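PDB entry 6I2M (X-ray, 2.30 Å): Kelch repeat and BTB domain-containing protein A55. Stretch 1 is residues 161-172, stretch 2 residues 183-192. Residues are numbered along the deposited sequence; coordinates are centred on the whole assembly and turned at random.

Stretch 1, residues 161-172: YLTEESMIKILS
Stretch 2 (183-192) FAPLILIKWL

Two nearly antiparallel helices, 164-171 and 184-192, pack with their N-to-C directions at 165° and their axes 11.4 Å apart at closest approach. The CA atoms of Met 167 and Leu 188 lie 8.0 Å apart, those of Leu 171 and Ala 184 6.7 Å. Tyr 161 points away from the second helix. Leu 162 lies in the loop before the helix, with phi/psi -69/125. Trp 191 (chi1 t, chi2 78°) donates from NE1 to Leu 162 O at 3.0 Å, with an N-H...O angle of 151°. This oxygen lies at the indole edge, near the ring plane, as a bond to the ring N-H requires.

Thr 163 (-68/164, chi1 p) is the N-cap. Thr 163 OG1 accepts from Ser 166 OG at 2.7 Å, and Thr 163 O accepts from Met 167 N at 3.2 Å, opening the helix. Glu 164 (chi1 t, chi2 t) begins the helix beside the indole: Glu 164 N is 3.8 Å from Trp 191 CZ2, and Glu 164 CB is 4.0 Å from Trp 191 CH2.

Met 167 (chi1 m, chi2 m, chi3 111°) points toward the second helix and lies over one face of the indole, at its five-membered ring. Met 167 CG stands 3.5 Å from the centroid of the Trp 191 five-membered ring, 8° off the normal, a CH-pi contact. Met 167 SD is 3.9 Å from the centroid of the same Trp 191 ring, 26° off the normal. The indole is met at its edge by Leu 162 O and over one face by Met 167.

One turn on, Leu 171 (chi1 m, chi2 t) also points toward the second helix. Leu 171 CD2 is 3.9 Å from Ala 184 CB and 4.2 Å from Ile 187 CG2 (Ile 187 chi1 m, chi2 148°). These side-chain contacts are apolar; Leu 171 CD2 also lies 3.8 Å from the backbone O of Ala 184. Ser 172 leaves helical phi/psi (-34/-61).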

# COMPACT_ATOMS: atom_id res chain seq x y z
N TYR A 161 -24.89 -33.75 -14.29
CA TYR A 161 -25.00 -32.31 -14.57
C TYR A 161 -24.44 -31.90 -15.94
O TYR A 161 -24.77 -30.81 -16.42
CB TYR A 161 -24.37 -31.48 -13.44
CG TYR A 161 -25.01 -31.71 -12.09
CD1 TYR A 161 -26.20 -31.08 -11.73
CD2 TYR A 161 -24.42 -32.56 -11.16
CE1 TYR A 161 -26.79 -31.29 -10.49
CE2 TYR A 161 -25.00 -32.78 -9.91
CZ TYR A 161 -26.19 -32.14 -9.58
OH TYR A 161 -26.76 -32.36 -8.35
N LEU A 162 -23.60 -32.75 -16.57
CA LEU A 162 -23.00 -32.49 -17.88
C LEU A 162 -24.06 -32.53 -18.98
O LEU A 162 -24.79 -33.52 -19.11
CB LEU A 162 -21.84 -33.45 -18.19
CG LEU A 162 -20.54 -33.25 -17.39
CD1 LEU A 162 -19.74 -34.52 -17.33
CD2 LEU A 162 -19.69 -32.12 -17.97
N THR A 163 -24.16 -31.44 -19.76
CA THR A 163 -25.13 -31.26 -20.85
C THR A 163 -24.87 -32.18 -22.05
O THR A 163 -23.79 -32.75 -22.17
CB THR A 163 -25.21 -29.77 -21.26
OG1 THR A 163 -23.92 -29.31 -21.66
CG2 THR A 163 -25.78 -28.88 -20.17
N GLU A 164 -25.89 -32.31 -22.93
CA GLU A 164 -25.87 -33.12 -24.16
C GLU A 164 -24.79 -32.62 -25.13
O GLU A 164 -24.07 -33.44 -25.71
CB GLU A 164 -27.25 -33.09 -24.83
CG GLU A 164 -27.44 -34.10 -25.95
CD GLU A 164 -28.62 -33.81 -26.86
OE1 GLU A 164 -28.39 -33.33 -27.99
OE2 GLU A 164 -29.77 -34.06 -26.44
N GLU A 165 -24.67 -31.28 -25.28
CA GLU A 165 -23.69 -30.61 -26.14
C GLU A 165 -22.26 -30.86 -25.65
O GLU A 165 -21.35 -31.01 -26.47
CB GLU A 165 -23.96 -29.09 -26.21
CG GLU A 165 -25.27 -28.70 -26.88
CD GLU A 165 -26.53 -28.77 -26.02
OE1 GLU A 165 -27.62 -29.01 -26.59
OE2 GLU A 165 -26.43 -28.58 -24.78
N SER A 166 -22.07 -30.90 -24.31
CA SER A 166 -20.79 -31.16 -23.65
C SER A 166 -20.32 -32.60 -23.89
O SER A 166 -19.12 -32.82 -24.07
CB SER A 166 -20.91 -30.88 -22.15
OG SER A 166 -21.20 -29.52 -21.90
N MET A 167 -21.27 -33.56 -23.89
CA MET A 167 -21.01 -34.98 -24.14
C MET A 167 -20.54 -35.23 -25.57
O MET A 167 -19.65 -36.06 -25.78
CB MET A 167 -22.26 -35.83 -23.83
CG MET A 167 -22.46 -36.10 -22.35
SD MET A 167 -21.28 -37.30 -21.68
CE MET A 167 -20.32 -36.25 -20.64
N ILE A 168 -21.12 -34.49 -26.54
CA ILE A 168 -20.76 -34.55 -27.96
C ILE A 168 -19.33 -34.02 -28.14
O ILE A 168 -18.53 -34.66 -28.83
CB ILE A 168 -21.81 -33.82 -28.86
CG1 ILE A 168 -23.19 -34.51 -28.78
CG2 ILE A 168 -21.34 -33.70 -30.32
CD1 ILE A 168 -24.41 -33.61 -29.10
N LYS A 169 -19.00 -32.89 -27.47
CA LYS A 169 -17.68 -32.23 -27.49
C LYS A 169 -16.57 -33.14 -26.95
O LYS A 169 -15.46 -33.13 -27.50
CB LYS A 169 -17.74 -30.91 -26.69
CG LYS A 169 -16.60 -29.95 -27.00
CD LYS A 169 -16.60 -28.76 -26.06
CE LYS A 169 -15.40 -27.87 -26.27
NZ LYS A 169 -15.38 -26.73 -25.31
N ILE A 170 -16.86 -33.92 -25.89
CA ILE A 170 -15.92 -34.85 -25.25
C ILE A 170 -15.59 -36.04 -26.18
O ILE A 170 -14.41 -36.33 -26.40
CB ILE A 170 -16.44 -35.28 -23.84
CG1 ILE A 170 -16.27 -34.13 -22.81
CG2 ILE A 170 -15.77 -36.56 -23.33
CD1 ILE A 170 -17.21 -34.18 -21.58
N LEU A 171 -16.62 -36.71 -26.73
CA LEU A 171 -16.49 -37.87 -27.61
C LEU A 171 -16.13 -37.53 -29.07
O LEU A 171 -15.70 -38.43 -29.80
CB LEU A 171 -17.80 -38.71 -27.58
CG LEU A 171 -18.25 -39.26 -26.22
CD1 LEU A 171 -19.76 -39.45 -26.19
CD2 LEU A 171 -17.56 -40.58 -25.89
N SER A 172 -16.30 -36.25 -29.47
CA SER A 172 -16.10 -35.68 -30.81
C SER A 172 -14.95 -36.27 -31.65
O SER A 172 -15.22 -36.78 -32.74
CB SER A 172 -15.93 -34.16 -30.73
OG SER A 172 -16.05 -33.55 -32.00
N PHE A 183 -14.74 -47.92 -25.93
CA PHE A 183 -15.30 -47.42 -24.67
C PHE A 183 -16.31 -46.30 -24.89
O PHE A 183 -17.20 -46.13 -24.06
CB PHE A 183 -14.20 -46.96 -23.70
CG PHE A 183 -13.76 -47.98 -22.67
CD1 PHE A 183 -14.66 -48.47 -21.73
CD2 PHE A 183 -12.44 -48.41 -22.60
CE1 PHE A 183 -14.26 -49.40 -20.77
CE2 PHE A 183 -12.04 -49.34 -21.64
CZ PHE A 183 -12.95 -49.83 -20.73
N ALA A 184 -16.18 -45.54 -26.00
CA ALA A 184 -17.05 -44.42 -26.38
C ALA A 184 -18.57 -44.72 -26.32
O ALA A 184 -19.27 -43.92 -25.68
CB ALA A 184 -16.67 -43.88 -27.76
N PRO A 185 -19.13 -45.84 -26.88
CA PRO A 185 -20.58 -46.07 -26.73
C PRO A 185 -20.99 -46.43 -25.30
O PRO A 185 -22.11 -46.12 -24.90
CB PRO A 185 -20.86 -47.22 -27.71
CG PRO A 185 -19.63 -47.36 -28.55
CD PRO A 185 -18.51 -46.92 -27.67
N LEU A 186 -20.08 -47.07 -24.53
CA LEU A 186 -20.30 -47.46 -23.13
C LEU A 186 -20.38 -46.23 -22.22
O LEU A 186 -21.08 -46.27 -21.21
CB LEU A 186 -19.21 -48.43 -22.64
CG LEU A 186 -19.14 -49.80 -23.32
CD1 LEU A 186 -17.73 -50.36 -23.25
CD2 LEU A 186 -20.13 -50.78 -22.72
N ILE A 187 -19.66 -45.14 -22.58
CA ILE A 187 -19.65 -43.86 -21.87
C ILE A 187 -21.01 -43.17 -22.09
O ILE A 187 -21.57 -42.60 -21.15
CB ILE A 187 -18.43 -42.99 -22.32
CG1 ILE A 187 -17.10 -43.59 -21.79
CG2 ILE A 187 -18.56 -41.52 -21.87
CD1 ILE A 187 -15.87 -43.37 -22.68
N LEU A 188 -21.56 -43.27 -23.32
CA LEU A 188 -22.86 -42.73 -23.73
C LEU A 188 -23.99 -43.44 -22.96
O LEU A 188 -24.94 -42.77 -22.54
CB LEU A 188 -23.05 -42.89 -25.25
CG LEU A 188 -24.32 -42.30 -25.88
CD1 LEU A 188 -24.17 -40.80 -26.15
CD2 LEU A 188 -24.66 -43.01 -27.18
N ILE A 189 -23.88 -44.77 -22.77
CA ILE A 189 -24.85 -45.60 -22.03
C ILE A 189 -24.92 -45.15 -20.56
O ILE A 189 -26.01 -44.93 -20.05
CB ILE A 189 -24.57 -47.13 -22.21
CG1 ILE A 189 -24.88 -47.58 -23.65
CG2 ILE A 189 -25.34 -47.99 -21.19
CD1 ILE A 189 -24.09 -48.81 -24.15
N LYS A 190 -23.74 -44.96 -19.92
CA LYS A 190 -23.62 -44.51 -18.53
C LYS A 190 -24.20 -43.10 -18.31
O LYS A 190 -24.71 -42.83 -17.23
CB LYS A 190 -22.16 -44.58 -18.04
CG LYS A 190 -21.71 -45.99 -17.65
CD LYS A 190 -22.03 -46.34 -16.20
CE LYS A 190 -21.60 -47.73 -15.82
NZ LYS A 190 -20.13 -47.83 -15.60
N TRP A 191 -24.13 -42.23 -19.34
CA TRP A 191 -24.69 -40.88 -19.29
C TRP A 191 -26.21 -40.94 -19.39
O TRP A 191 -26.90 -40.24 -18.64
CB TRP A 191 -24.10 -39.98 -20.39
CG TRP A 191 -24.56 -38.56 -20.33
CD1 TRP A 191 -24.13 -37.59 -19.47
CD2 TRP A 191 -25.57 -37.95 -21.14
NE1 TRP A 191 -24.80 -36.41 -19.71
CE2 TRP A 191 -25.69 -36.60 -20.73
CE3 TRP A 191 -26.39 -38.41 -22.19
CZ2 TRP A 191 -26.60 -35.71 -21.33
CZ3 TRP A 191 -27.28 -37.53 -22.78
CH2 TRP A 191 -27.38 -36.20 -22.35
N LEU A 192 -26.74 -41.80 -20.29
CA LEU A 192 -28.18 -42.01 -20.49
C LEU A 192 -28.82 -42.73 -19.29
O LEU A 192 -30.03 -42.65 -19.11
CB LEU A 192 -28.45 -42.78 -21.80
CG LEU A 192 -28.23 -42.00 -23.10
CD1 LEU A 192 -27.88 -42.94 -24.24
CD2 LEU A 192 -29.46 -41.18 -23.47